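Local coordinates for geranylgeranyl pyrophosphate synthase (Geoglobus acetivorans, PDB 5JFQ), which builds geranylgeranyl diphosphate, with some farnesyl diphosphate, by adding isopentenyl diphosphate units stepwise to dimethylallyl diphosphate with the help of magnesium, at residues 163-168 with 280-285; 215-220 with 239-244; 289-294 with 312-317. All blocks are in the same frame, centred on the assembly; numbering follows the deposited sequence.

Contact 1 of 3, residues 163-168 with 280-285; sequences VGESEY and VDYARE
E165 and Y282 make a small polar surface contact, a glutamate carboxylate meeting a tyrosine hydroxyl between the first turn of helix 165-190 and the start of helix 280-298. The two backbones stay well apart, with 11.2 Å between the CA atoms of E165 and A283, and the side chains span the gap from opposite directions. E165 is stretched out, its CG anti to the backbone N (chi1 -179°) and the chain extended beyond it, which carries the carboxylate far from its own helix. Y282 likewise has CG anti to its N (chi1 -165°), and its ring projects to meet the acid. Y282 OH lies 3.3 Å from E165 OE1 and 3.3 Å from E165 OE2. Both hydrogen bonds are weak. The carboxylate and ring planes are turned 36° from each other, and OE2 of E165 lies obliquely to the ring of Y282, near CE2. In the all-helical fold of the trans-prenyl synthases, this contact links segments 112 residues apart in sequence near the outside of the bundle. G164 is the N-cap of the helix carrying E165, and Y168 N bonds to G164 O at 3.0 Å to close the first turn. A weak, long ion pair from E165 OE1 to R286 NE gives the carboxylate a second partner on helix 280-298. Beneath this layer, helices 195-221 and 242-249 pack against both segments.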
ATOM      1  N   VAL B 163     -29.480   1.286  -2.060  1.00 71.25           N
ATOM      2  CA  VAL B 163     -28.624   0.531  -2.955  1.00 73.24           C
ATOM      3  C   VAL B 163     -29.300  -0.804  -3.236  1.00 68.87           C
ATOM      4  O   VAL B 163     -29.925  -1.402  -2.349  1.00 61.61           O
ATOM      5  CB  VAL B 163     -27.198   0.357  -2.375  1.00 74.20           C
ATOM      6  CG1 VAL B 163     -26.554   1.718  -2.170  1.00 69.66           C
ATOM      7  CG2 VAL B 163     -27.215  -0.386  -1.054  1.00 71.46           C
ATOM      8  N   GLY B 164     -29.210  -1.243  -4.489  1.00 66.84           N
ATOM      9  CA  GLY B 164     -29.751  -2.530  -4.857  1.00 72.77           C
ATOM     10  C   GLY B 164     -28.888  -3.687  -4.388  1.00 74.13           C
ATOM     11  O   GLY B 164     -27.704  -3.531  -4.073  1.00 76.41           O
ATOM     12  N   GLU B 165     -29.510  -4.869  -4.340  1.00 69.59           N
ATOM     13  CA  GLU B 165     -28.790  -6.082  -3.962  1.00 77.74           C
ATOM     14  C   GLU B 165     -27.558  -6.289  -4.843  1.00 73.19           C
ATOM     15  O   GLU B 165     -26.482  -6.639  -4.344  1.00 66.83           O
ATOM     16  CB  GLU B 165     -29.729  -7.292  -4.042  1.00 73.12           C
ATOM     17  CG  GLU B 165     -29.090  -8.619  -3.650  1.00 80.21           C
ATOM     18  CD  GLU B 165     -30.100  -9.754  -3.499  1.00 86.00           C
ATOM     19  OE1 GLU B 165     -30.208 -10.611  -4.411  1.00 87.89           O
ATOM     20  OE2 GLU B 165     -30.785  -9.788  -2.456  1.00 89.21           O
ATOM     21  N   SER B 166     -27.694  -6.041  -6.146  1.00 74.39           N
ATOM     22  CA  SER B 166     -26.586  -6.235  -7.075  1.00 74.91           C
ATOM     23  C   SER B 166     -25.376  -5.391  -6.683  1.00 74.25           C
ATOM     24  O   SER B 166     -24.313  -5.935  -6.357  1.00 69.13           O
ATOM     25  CB  SER B 166     -27.046  -5.917  -8.497  1.00 79.45           C
ATOM     26  OG  SER B 166     -28.189  -6.687  -8.831  1.00 83.48           O
ATOM     27  N   GLU B 167     -25.522  -4.057  -6.705  1.00 72.64           N
ATOM     28  CA  GLU B 167     -24.436  -3.177  -6.275  1.00 68.47           C
ATOM     29  C   GLU B 167     -23.859  -3.642  -4.951  1.00 70.14           C
ATOM     30  O   GLU B 167     -22.636  -3.765  -4.802  1.00 71.69           O
ATOM     31  CB  GLU B 167     -24.906  -1.729  -6.123  1.00 68.68           C
ATOM     32  CG  GLU B 167     -25.929  -1.244  -7.103  1.00 76.47           C
ATOM     33  CD  GLU B 167     -26.407   0.137  -6.730  1.00 78.75           C
ATOM     34  OE1 GLU B 167     -25.677   0.806  -5.962  1.00 78.73           O
ATOM     35  OE2 GLU B 167     -27.507   0.538  -7.180  1.00 75.50           O
ATOM     36  N   TYR B 168     -24.733  -3.910  -3.974  1.00 66.85           N
ATOM     37  CA  TYR B 168     -24.253  -4.336  -2.666  1.00 66.51           C
ATOM     38  C   TYR B 168     -23.451  -5.627  -2.772  1.00 65.92           C
ATOM     39  O   TYR B 168     -22.432  -5.791  -2.094  1.00 61.45           O
ATOM     40  CB  TYR B 168     -25.425  -4.531  -1.706  1.00 57.21           C
ATOM     41  CG  TYR B 168     -25.082  -5.368  -0.497  1.00 61.27           C
ATOM     42  CD1 TYR B 168     -25.224  -6.755  -0.518  1.00 63.92           C
ATOM     43  CD2 TYR B 168     -24.599  -4.778   0.662  1.00 62.61           C
ATOM     44  CE1 TYR B 168     -24.893  -7.530   0.582  1.00 60.03           C
ATOM     45  CE2 TYR B 168     -24.273  -5.549   1.768  1.00 63.32           C
ATOM     46  CZ  TYR B 168     -24.423  -6.920   1.719  1.00 63.16           C
ATOM     47  OH  TYR B 168     -24.102  -7.693   2.809  1.00 73.07           O
ATOM     48  N   VAL B 280     -34.549 -11.660   7.287  1.00 91.26           N
ATOM     49  CA  VAL B 280     -33.515 -12.444   7.962  1.00 91.09           C
ATOM     50  C   VAL B 280     -33.442 -13.842   7.361  1.00 93.53           C
ATOM     51  O   VAL B 280     -32.358 -14.415   7.204  1.00 93.13           O
ATOM     52  CB  VAL B 280     -33.761 -12.496   9.482  1.00 91.39           C
ATOM     53  CG1 VAL B 280     -32.685 -13.320  10.156  1.00 86.36           C
ATOM     54  CG2 VAL B 280     -33.781 -11.103  10.059  1.00 92.90           C
ATOM     55  N   ASP B 281     -34.596 -14.412   7.016  1.00 98.13           N
ATOM     56  CA  ASP B 281     -34.613 -15.665   6.270  1.00 92.97           C
ATOM     57  C   ASP B 281     -33.868 -15.514   4.953  1.00 90.56           C
ATOM     58  O   ASP B 281     -33.013 -16.341   4.609  1.00 89.92           O
ATOM     59  CB  ASP B 281     -36.060 -16.096   6.021  1.00 94.92           C
ATOM     60  CG  ASP B 281     -36.880 -14.997   5.379  1.00 99.59           C
ATOM     61  OD1 ASP B 281     -36.488 -13.826   5.563  1.00 97.72           O
ATOM     62  OD2 ASP B 281     -37.885 -15.291   4.688  1.00101.79           O
ATOM     63  N   TYR B 282     -34.179 -14.450   4.205  1.00 90.80           N
ATOM     64  CA  TYR B 282     -33.539 -14.224   2.916  1.00 89.93           C
ATOM     65  C   TYR B 282     -32.025 -14.257   3.054  1.00 91.03           C
ATOM     66  O   TYR B 282     -31.329 -14.869   2.234  1.00 89.04           O
ATOM     67  CB  TYR B 282     -34.004 -12.890   2.326  1.00 89.46           C
ATOM     68  CG  TYR B 282     -33.680 -12.732   0.855  1.00 92.13           C
ATOM     69  CD1 TYR B 282     -34.576 -13.153  -0.119  1.00 91.25           C
ATOM     70  CD2 TYR B 282     -32.479 -12.165   0.434  1.00 86.53           C
ATOM     71  CE1 TYR B 282     -34.289 -13.021  -1.476  1.00 88.06           C
ATOM     72  CE2 TYR B 282     -32.187 -12.026  -0.919  1.00 86.65           C
ATOM     73  CZ  TYR B 282     -33.097 -12.456  -1.871  1.00 87.55           C
ATOM     74  OH  TYR B 282     -32.823 -12.331  -3.219  1.00 89.95           O
ATOM     75  N   ALA B 283     -31.502 -13.644   4.119  1.00 92.02           N
ATOM     76  CA  ALA B 283     -30.057 -13.584   4.313  1.00 89.62           C
ATOM     77  C   ALA B 283     -29.468 -14.967   4.568  1.00 88.74           C
ATOM     78  O   ALA B 283     -28.538 -15.384   3.871  1.00 90.98           O
ATOM     79  CB  ALA B 283     -29.722 -12.633   5.458  1.00 90.09           C
ATOM     80  N   ARG B 284     -29.984 -15.689   5.572  1.00 90.15           N
ATOM     81  CA  ARG B 284     -29.529 -17.061   5.806  1.00 91.87           C
ATOM     82  C   ARG B 284     -29.620 -17.885   4.527  1.00 90.07           C
ATOM     83  O   ARG B 284     -28.679 -18.595   4.158  1.00 85.06           O
ATOM     84  CB  ARG B 284     -30.350 -17.727   6.916  1.00 87.98           C
ATOM     85  CG  ARG B 284     -29.911 -17.427   8.342  1.00 93.18           C
ATOM     86  CD  ARG B 284     -30.857 -16.416   8.971  1.00 97.35           C
ATOM     87  NE  ARG B 284     -30.752 -16.331  10.426  1.00102.84           N
ATOM     88  CZ  ARG B 284     -31.721 -16.688  11.267  1.00105.07           C
ATOM     89  NH1 ARG B 284     -32.870 -17.156  10.798  1.00103.24           N
ATOM     90  NH2 ARG B 284     -31.548 -16.569  12.579  1.00105.85           N
ATOM     91  N   GLU B 285     -30.754 -17.781   3.827  1.00 91.70           N
ATOM     92  CA  GLU B 285     -30.948 -18.544   2.601  1.00 90.54           C
ATOM     93  C   GLU B 285     -29.960 -18.108   1.529  1.00 86.47           C
ATOM     94  O   GLU B 285     -29.272 -18.940   0.930  1.00 86.22           O
ATOM     95  CB  GLU B 285     -32.391 -18.392   2.110  1.00 88.16           C
TER

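Contact 2 of 3, residues 215-220 with 239-244; sequences HDDLLD and KKTLIV
D217 lays its side chain against the methyl group of T241, the two lying alongside each other and pointing opposite ways. D217 CB and CG each lie 3.5 Å from T241 CG2, and OD2 of D217 follows at 3.6 Å from the same CG2. With CG beside its own backbone N (chi1 -54°), the aspartate sends its carboxylate over this methyl, while OD1 accepts a hydrogen bond from NE2 of Q213, one turn earlier on the same helix. Next to D217, L218 CD2 meets I243 CG2 at 4.0 Å, two residues beyond T241; L218 CG also lies beside its own N (chi1 -70°), and the extended chain beyond it brings CD2 slantwise across the isoleucine. D216, D217 and D220 spell the second aspartate-rich DDxxD motif of this family, and Q213 and K239 are probable dimethylallyl diphosphate ligands, as in relatives. An alanine at D217 would remove the carboxylate, which is likely to leave Q213 NE2 without this acceptor and T241 CG2 with a gap beside it. The contact is buried where helix 195-221 meets the turn into helix 242-249: V280 and R284 of helix 280-298 cover L218, helix 165-190 packs on D217, and L274 of helix 264-276 closes over I243.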
ATOM      1  N   HIS B 215     -23.436 -13.924   6.655  1.00 75.30           N
ATOM      2  CA  HIS B 215     -23.587 -14.497   7.984  1.00 79.77           C
ATOM      3  C   HIS B 215     -23.021 -13.578   9.060  1.00 79.56           C
ATOM      4  O   HIS B 215     -23.524 -13.567  10.186  1.00 77.95           O
ATOM      5  CB  HIS B 215     -22.929 -15.867   8.058  1.00 74.51           C
ATOM      6  CG  HIS B 215     -23.350 -16.659   9.254  1.00 81.71           C
ATOM      7  ND1 HIS B 215     -22.497 -16.945  10.298  1.00 85.65           N
ATOM      8  CD2 HIS B 215     -24.547 -17.199   9.585  1.00 82.63           C
ATOM      9  CE1 HIS B 215     -23.147 -17.636  11.218  1.00 85.59           C
ATOM     10  NE2 HIS B 215     -24.393 -17.804  10.808  1.00 87.35           N
ATOM     11  N   ASP B 216     -21.986 -12.800   8.739  1.00 80.23           N
ATOM     12  CA  ASP B 216     -21.415 -11.911   9.746  1.00 78.79           C
ATOM     13  C   ASP B 216     -22.345 -10.738  10.031  1.00 78.64           C
ATOM     14  O   ASP B 216     -22.294 -10.153  11.118  1.00 74.83           O
ATOM     15  CB  ASP B 216     -20.037 -11.418   9.294  1.00 75.78           C
ATOM     16  CG  ASP B 216     -19.109 -11.094  10.462  1.00 77.62           C
ATOM     17  OD1 ASP B 216     -18.979 -11.909  11.403  1.00 69.60           O
ATOM     18  OD2 ASP B 216     -18.514  -9.996  10.441  1.00 87.47           O
ATOM     19  N   ASP B 217     -23.191 -10.381   9.064  1.00 78.56           N
ATOM     20  CA  ASP B 217     -24.211  -9.370   9.299  1.00 81.12           C
ATOM     21  C   ASP B 217     -25.398  -9.948  10.052  1.00 84.33           C
ATOM     22  O   ASP B 217     -26.068  -9.229  10.807  1.00 84.10           O
ATOM     23  CB  ASP B 217     -24.663  -8.773   7.968  1.00 80.65           C
ATOM     24  CG  ASP B 217     -23.504  -8.240   7.152  1.00 79.21           C
ATOM     25  OD1 ASP B 217     -22.477  -7.875   7.766  1.00 73.60           O
ATOM     26  OD2 ASP B 217     -23.622  -8.191   5.905  1.00 81.22           O
ATOM     27  N   LEU B 218     -25.669 -11.239   9.851  1.00 81.56           N
ATOM     28  CA  LEU B 218     -26.708 -11.913  10.610  1.00 78.27           C
ATOM     29  C   LEU B 218     -26.336 -12.028  12.076  1.00 83.33           C
ATOM     30  O   LEU B 218     -27.207 -11.905  12.941  1.00 91.40           O
ATOM     31  CB  LEU B 218     -26.966 -13.293  10.018  1.00 82.22           C
ATOM     32  CG  LEU B 218     -27.641 -13.273   8.654  1.00 84.62           C
ATOM     33  CD1 LEU B 218     -27.573 -14.652   7.980  1.00 82.15           C
ATOM     34  CD2 LEU B 218     -29.068 -12.814   8.848  1.00 75.57           C
ATOM     35  N   LEU B 219     -25.052 -12.244  12.381  1.00 82.76           N
ATOM     36  CA  LEU B 219     -24.614 -12.422  13.766  1.00 84.91           C
ATOM     37  C   LEU B 219     -24.842 -11.185  14.630  1.00 87.35           C
ATOM     38  O   LEU B 219     -24.730 -11.282  15.858  1.00 87.72           O
ATOM     39  CB  LEU B 219     -23.130 -12.812  13.814  1.00 84.72           C
ATOM     40  CG  LEU B 219     -22.710 -14.249  13.461  1.00 87.82           C
ATOM     41  CD1 LEU B 219     -21.198 -14.420  13.585  1.00 83.16           C
ATOM     42  CD2 LEU B 219     -23.433 -15.286  14.324  1.00 88.01           C
ATOM     43  N   ASP B 220     -25.153 -10.035  14.026  1.00 83.81           N
ATOM     44  CA  ASP B 220     -25.505  -8.830  14.767  1.00 87.38           C
ATOM     45  C   ASP B 220     -26.990  -8.791  15.136  1.00 90.00           C
ATOM     46  O   ASP B 220     -27.369  -8.198  16.157  1.00 83.58           O
ATOM     47  CB  ASP B 220     -25.119  -7.604  13.936  1.00 84.04           C
ATOM     48  CG  ASP B 220     -25.308  -6.313  14.685  1.00 87.40           C
ATOM     49  OD1 ASP B 220     -26.254  -5.569  14.346  1.00 85.19           O
ATOM     50  OD2 ASP B 220     -24.512  -6.045  15.615  1.00 89.19           O
ATOM     51  N   LYS B 239     -25.497   0.557   9.049  1.00 88.74           N
ATOM     52  CA  LYS B 239     -24.824  -0.318   8.099  1.00 84.02           C
ATOM     53  C   LYS B 239     -25.851  -0.962   7.182  1.00 84.32           C
ATOM     54  O   LYS B 239     -26.816  -1.571   7.651  1.00 87.42           O
ATOM     55  CB  LYS B 239     -24.019  -1.382   8.847  1.00 79.44           C
ATOM     56  N   LYS B 240     -25.661  -0.796   5.874  1.00 84.23           N
ATOM     57  CA  LYS B 240     -26.570  -1.358   4.874  1.00 83.71           C
ATOM     58  C   LYS B 240     -26.138  -2.791   4.567  1.00 83.45           C
ATOM     59  O   LYS B 240     -25.186  -3.031   3.819  1.00 80.10           O
ATOM     60  CB  LYS B 240     -26.606  -0.494   3.618  1.00 76.08           C
ATOM     61  CG  LYS B 240     -27.734   0.508   3.633  1.00 84.33           C
ATOM     62  CD  LYS B 240     -27.692   1.436   2.430  1.00 80.79           C
ATOM     63  CE  LYS B 240     -28.684   2.593   2.572  1.00 76.59           C
ATOM     64  NZ  LYS B 240     -30.115   2.150   2.571  1.00 89.26           N
ATOM     65  N   THR B 241     -26.847  -3.740   5.157  1.00 85.39           N
ATOM     66  CA  THR B 241     -26.608  -5.160   5.022  1.00 80.54           C
ATOM     67  C   THR B 241     -27.575  -5.721   3.986  1.00 78.42           C
ATOM     68  O   THR B 241     -28.416  -5.006   3.434  1.00 78.27           O
ATOM     69  CB  THR B 241     -26.776  -5.832   6.384  1.00 82.45           C
ATOM     70  OG1 THR B 241     -27.959  -5.317   7.011  1.00 90.47           O
ATOM     71  CG2 THR B 241     -25.597  -5.496   7.279  1.00 79.43           C
ATOM     72  N   LEU B 242     -27.444  -7.016   3.704  1.00 75.68           N
ATOM     73  CA  LEU B 242     -28.375  -7.658   2.784  1.00 75.97           C
ATOM     74  C   LEU B 242     -29.779  -7.739   3.368  1.00 79.23           C
ATOM     75  O   LEU B 242     -30.764  -7.708   2.619  1.00 76.10           O
ATOM     76  CB  LEU B 242     -27.881  -9.057   2.429  1.00 75.32           C
ATOM     77  CG  LEU B 242     -28.707  -9.751   1.350  1.00 75.51           C
ATOM     78  CD1 LEU B 242     -28.877  -8.816   0.154  1.00 68.84           C
ATOM     79  CD2 LEU B 242     -28.069 -11.073   0.940  1.00 73.49           C
ATOM     80  N   ILE B 243     -29.886  -7.856   4.696  1.00 82.52           N
ATOM     81  CA  ILE B 243     -31.191  -7.903   5.359  1.00 87.18           C
ATOM     82  C   ILE B 243     -31.945  -6.596   5.139  1.00 84.64           C
ATOM     83  O   ILE B 243     -33.051  -6.578   4.587  1.00 81.04           O
ATOM     84  CB  ILE B 243     -31.022  -8.205   6.861  1.00 87.37           C
ATOM     85  CG1 ILE B 243     -29.789  -7.488   7.396  1.00 89.21           C
ATOM     86  CG2 ILE B 243     -30.916  -9.692   7.120  1.00 86.63           C
ATOM     87  CD1 ILE B 243     -29.571  -7.582   8.875  1.00 93.47           C
ATOM     88  N   VAL B 244     -31.345  -5.479   5.562  1.00 82.11           N
ATOM     89  CA  VAL B 244     -31.993  -4.185   5.417  1.00 83.72           C
ATOM     90  C   VAL B 244     -32.176  -3.797   3.958  1.00 83.15           C
ATOM     91  O   VAL B 244     -32.945  -2.878   3.666  1.00 88.33           O
ATOM     92  CB  VAL B 244     -31.217  -3.075   6.161  1.00 84.19           C
ATOM     93  CG1 VAL B 244     -31.059  -3.417   7.640  1.00 87.61           C
ATOM     94  CG2 VAL B 244     -29.871  -2.832   5.520  1.00 85.01           C
TER

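Contact 3 of 3, residues 289-294 with 312-317; sequences EYIEMA and ELADYL
I291 and A314 form the close-packed part of this helix pair, where a branched side chain wraps round a backbone carbonyl. I291 CG2 sits 3.8 Å from A314 CB, and CG2, CG1 and CD1 of the isoleucine all lie near A314 O, CG1 at 3.5 Å and CD1 at 3.7 Å from it. Its CG1 lies beside its own backbone N (chi1 -64°), leaving CG2 anti to that N and directed at A314. The small alanine allows the approach: the CA atoms of I291 and A314 are 5.8 Å apart. Helices 280-298 and 305-316 follow each other in the chain and run antiparallel, as a helical hairpin at the C-terminal end of the all-helical prenyl synthase fold; their segments 289-294 and 312-316 lie at 164° with axes 9.5 Å apart. On the inner side, A294 and L317 both touch helix 195-221, and L313 and L317 pack on helix 47-58. The other side is looser and polar. E292 and D315 start out pointing away from the opposing helix, but both bend back, E292 through folded torsions. E292 OE2 and D315 OD1 end 4.5 Å apart, two acids of like charge, close but not touching; K295 NZ makes a salt bridge to each and probably offsets their repulsion. D315 OD1 also lies 3.9 Å from I291 CG2, where the apolar patch gives way to this charged side.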
ATOM      1  N   GLU B 289     -27.013 -20.284  -0.239  1.00 78.63           N
ATOM      2  CA  GLU B 289     -26.840 -20.610  -1.651  1.00 80.94           C
ATOM      3  C   GLU B 289     -25.500 -20.136  -2.195  1.00 82.15           C
ATOM      4  O   GLU B 289     -25.138 -20.511  -3.314  1.00 83.94           O
ATOM      5  CB  GLU B 289     -27.986 -20.057  -2.508  1.00 79.84           C
ATOM      6  CG  GLU B 289     -28.605 -18.766  -2.045  1.00 86.21           C
ATOM      7  N   TYR B 290     -24.746 -19.349  -1.424  1.00 82.44           N
ATOM      8  CA  TYR B 290     -23.387 -18.998  -1.817  1.00 78.76           C
ATOM      9  C   TYR B 290     -22.397 -20.082  -1.410  1.00 76.35           C
ATOM     10  O   TYR B 290     -21.600 -20.547  -2.236  1.00 71.63           O
ATOM     11  CB  TYR B 290     -22.999 -17.649  -1.210  1.00 77.08           C
ATOM     12  CG  TYR B 290     -23.348 -16.511  -2.128  1.00 78.47           C
ATOM     13  CD1 TYR B 290     -22.735 -16.408  -3.374  1.00 76.23           C
ATOM     14  CD2 TYR B 290     -24.307 -15.561  -1.776  1.00 67.84           C
ATOM     15  CE1 TYR B 290     -23.054 -15.382  -4.243  1.00 78.30           C
ATOM     16  CE2 TYR B 290     -24.635 -14.532  -2.633  1.00 67.57           C
ATOM     17  CZ  TYR B 290     -24.004 -14.445  -3.869  1.00 78.73           C
ATOM     18  OH  TYR B 290     -24.303 -13.432  -4.755  1.00 81.67           O
ATOM     19  N   ILE B 291     -22.445 -20.495  -0.139  1.00 77.42           N
ATOM     20  CA  ILE B 291     -21.585 -21.568   0.352  1.00 78.07           C
ATOM     21  C   ILE B 291     -21.754 -22.824  -0.487  1.00 81.34           C
ATOM     22  O   ILE B 291     -20.785 -23.545  -0.758  1.00 78.38           O
ATOM     23  CB  ILE B 291     -21.882 -21.836   1.836  1.00 73.20           C
ATOM     24  CG1 ILE B 291     -21.530 -20.600   2.648  1.00 69.51           C
ATOM     25  CG2 ILE B 291     -21.172 -23.089   2.327  1.00 75.81           C
ATOM     26  CD1 ILE B 291     -20.349 -19.825   2.161  1.00 70.03           C
ATOM     27  N   GLU B 292     -22.982 -23.107  -0.914  1.00 81.28           N
ATOM     28  CA  GLU B 292     -23.201 -24.250  -1.785  1.00 78.62           C
ATOM     29  C   GLU B 292     -22.569 -24.018  -3.148  1.00 78.86           C
ATOM     30  O   GLU B 292     -21.903 -24.910  -3.689  1.00 80.37           O
ATOM     31  CB  GLU B 292     -24.699 -24.531  -1.894  1.00 79.38           C
ATOM     32  CG  GLU B 292     -25.294 -24.986  -0.572  1.00 79.34           C
ATOM     33  CD  GLU B 292     -24.701 -26.305  -0.093  1.00 81.70           C
ATOM     34  OE1 GLU B 292     -24.776 -27.281  -0.874  1.00 77.56           O
ATOM     35  OE2 GLU B 292     -24.163 -26.364   1.045  1.00 76.05           O
ATOM     36  N   MET B 293     -22.724 -22.809  -3.696  1.00 77.31           N
ATOM     37  CA  MET B 293     -22.038 -22.469  -4.937  1.00 79.23           C
ATOM     38  C   MET B 293     -20.522 -22.596  -4.802  1.00 79.42           C
ATOM     39  O   MET B 293     -19.827 -22.815  -5.803  1.00 76.94           O
ATOM     40  CB  MET B 293     -22.412 -21.053  -5.361  1.00 76.37           C
ATOM     41  CG  MET B 293     -22.910 -20.928  -6.792  1.00 78.35           C
ATOM     42  SD  MET B 293     -23.304 -19.205  -7.219  1.00 89.71           S
ATOM     43  CE  MET B 293     -24.255 -18.669  -5.789  1.00 77.08           C
ATOM     44  N   ALA B 294     -19.997 -22.462  -3.585  1.00 77.11           N
ATOM     45  CA  ALA B 294     -18.575 -22.679  -3.368  1.00 73.86           C
ATOM     46  C   ALA B 294     -18.235 -24.161  -3.444  1.00 79.03           C
ATOM     47  O   ALA B 294     -17.297 -24.558  -4.148  1.00 77.47           O
ATOM     48  CB  ALA B 294     -18.161 -22.091  -2.021  1.00 74.82           C
ATOM     49  N   GLU B 312     -16.153 -28.465   4.666  1.00 76.90           N
ATOM     50  CA  GLU B 312     -16.573 -28.215   6.040  1.00 80.38           C
ATOM     51  C   GLU B 312     -16.257 -26.784   6.452  1.00 80.97           C
ATOM     52  O   GLU B 312     -16.981 -26.186   7.260  1.00 84.43           O
ATOM     53  CB  GLU B 312     -15.899 -29.219   6.983  1.00 83.81           C
ATOM     54  CG  GLU B 312     -16.149 -30.693   6.606  1.00 86.17           C
ATOM     55  CD  GLU B 312     -15.179 -31.680   7.273  1.00 92.31           C
ATOM     56  OE1 GLU B 312     -14.743 -31.429   8.425  1.00 96.26           O
ATOM     57  OE2 GLU B 312     -14.854 -32.714   6.641  1.00 91.56           O
ATOM     58  N   LEU B 313     -15.208 -26.205   5.870  1.00 81.32           N
ATOM     59  CA  LEU B 313     -14.802 -24.849   6.219  1.00 76.58           C
ATOM     60  C   LEU B 313     -15.755 -23.817   5.627  1.00 73.89           C
ATOM     61  O   LEU B 313     -16.162 -22.869   6.311  1.00 74.20           O
ATOM     62  CB  LEU B 313     -13.367 -24.623   5.745  1.00 73.64           C
ATOM     63  CG  LEU B 313     -12.756 -23.229   5.752  1.00 74.16           C
ATOM     64  CD1 LEU B 313     -12.635 -22.707   7.170  1.00 71.27           C
ATOM     65  CD2 LEU B 313     -11.396 -23.307   5.089  1.00 70.56           C
ATOM     66  N   ALA B 314     -16.119 -23.981   4.352  1.00 71.31           N
ATOM     67  CA  ALA B 314     -17.167 -23.149   3.776  1.00 72.12           C
ATOM     68  C   ALA B 314     -18.443 -23.255   4.590  1.00 77.80           C
ATOM     69  O   ALA B 314     -19.227 -22.301   4.650  1.00 77.71           O
ATOM     70  CB  ALA B 314     -17.432 -23.544   2.324  1.00 71.26           C
ATOM     71  N   ASP B 315     -18.656 -24.401   5.240  1.00 81.34           N
ATOM     72  CA  ASP B 315     -19.791 -24.544   6.142  1.00 79.18           C
ATOM     73  C   ASP B 315     -19.604 -23.722   7.410  1.00 76.57           C
ATOM     74  O   ASP B 315     -20.538 -23.045   7.852  1.00 82.23           O
ATOM     75  CB  ASP B 315     -20.011 -26.017   6.482  1.00 80.91           C
ATOM     76  CG  ASP B 315     -20.706 -26.766   5.369  1.00 82.67           C
ATOM     77  OD1 ASP B 315     -21.566 -26.151   4.691  1.00 74.37           O
ATOM     78  OD2 ASP B 315     -20.403 -27.964   5.182  1.00 81.21           O
ATOM     79  N   TYR B 316     -18.410 -23.761   8.010  1.00 79.73           N
ATOM     80  CA  TYR B 316     -18.214 -23.014   9.248  1.00 80.65           C
ATOM     81  C   TYR B 316     -18.442 -21.529   9.047  1.00 79.85           C
ATOM     82  O   TYR B 316     -18.816 -20.829   9.993  1.00 86.27           O
ATOM     83  CB  TYR B 316     -16.821 -23.233   9.825  1.00 80.55           C
ATOM     84  CG  TYR B 316     -16.612 -22.466  11.123  1.00 83.13           C
ATOM     85  CD1 TYR B 316     -17.332 -22.785  12.269  1.00 84.06           C
ATOM     86  CD2 TYR B 316     -15.709 -21.410  11.198  1.00 84.75           C
ATOM     87  CE1 TYR B 316     -17.145 -22.083  13.458  1.00 86.32           C
ATOM     88  CE2 TYR B 316     -15.518 -20.701  12.386  1.00 82.83           C
ATOM     89  CZ  TYR B 316     -16.234 -21.044  13.507  1.00 80.56           C
ATOM     90  N   LEU B 317     -18.232 -21.023   7.835  1.00 78.34           N
ATOM     91  CA  LEU B 317     -18.477 -19.605   7.620  1.00 78.94           C
ATOM     92  C   LEU B 317     -19.941 -19.247   7.821  1.00 81.08           C
ATOM     93  O   LEU B 317     -20.244 -18.086   8.109  1.00 85.15           O
ATOM     94  CB  LEU B 317     -18.006 -19.190   6.227  1.00 74.79           C
ATOM     95  CG  LEU B 317     -16.545 -19.560   5.937  1.00 76.84           C
ATOM     96  CD1 LEU B 317     -16.022 -18.897   4.657  1.00 67.56           C
ATOM     97  CD2 LEU B 317     -15.649 -19.241   7.129  1.00 71.19           C
TER

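How the contacts relate
Contact 1 is a surface contact resting on weak polar bonds, contact 2 is buried and mostly apolar, with D217's carboxylate as its charged group, and contact 3 is mixed, a packed isoleucine with an acidic side. Contacts 1 and 2 lie close, their centres 9 Å apart, and touch each other: Y168 OH comes 3.2 Å from D217 OD2, and A283 CB 3.5 Å from L218 CD2. The centre of contact 3 stands about 17 Å from the centres of both. It shares helix 280-298 with contact 1, and it touches contact 2 where H215 ND1 nears L317 O. Contact 2 lies nearest the predicted diphosphate site; the other two join helices around it.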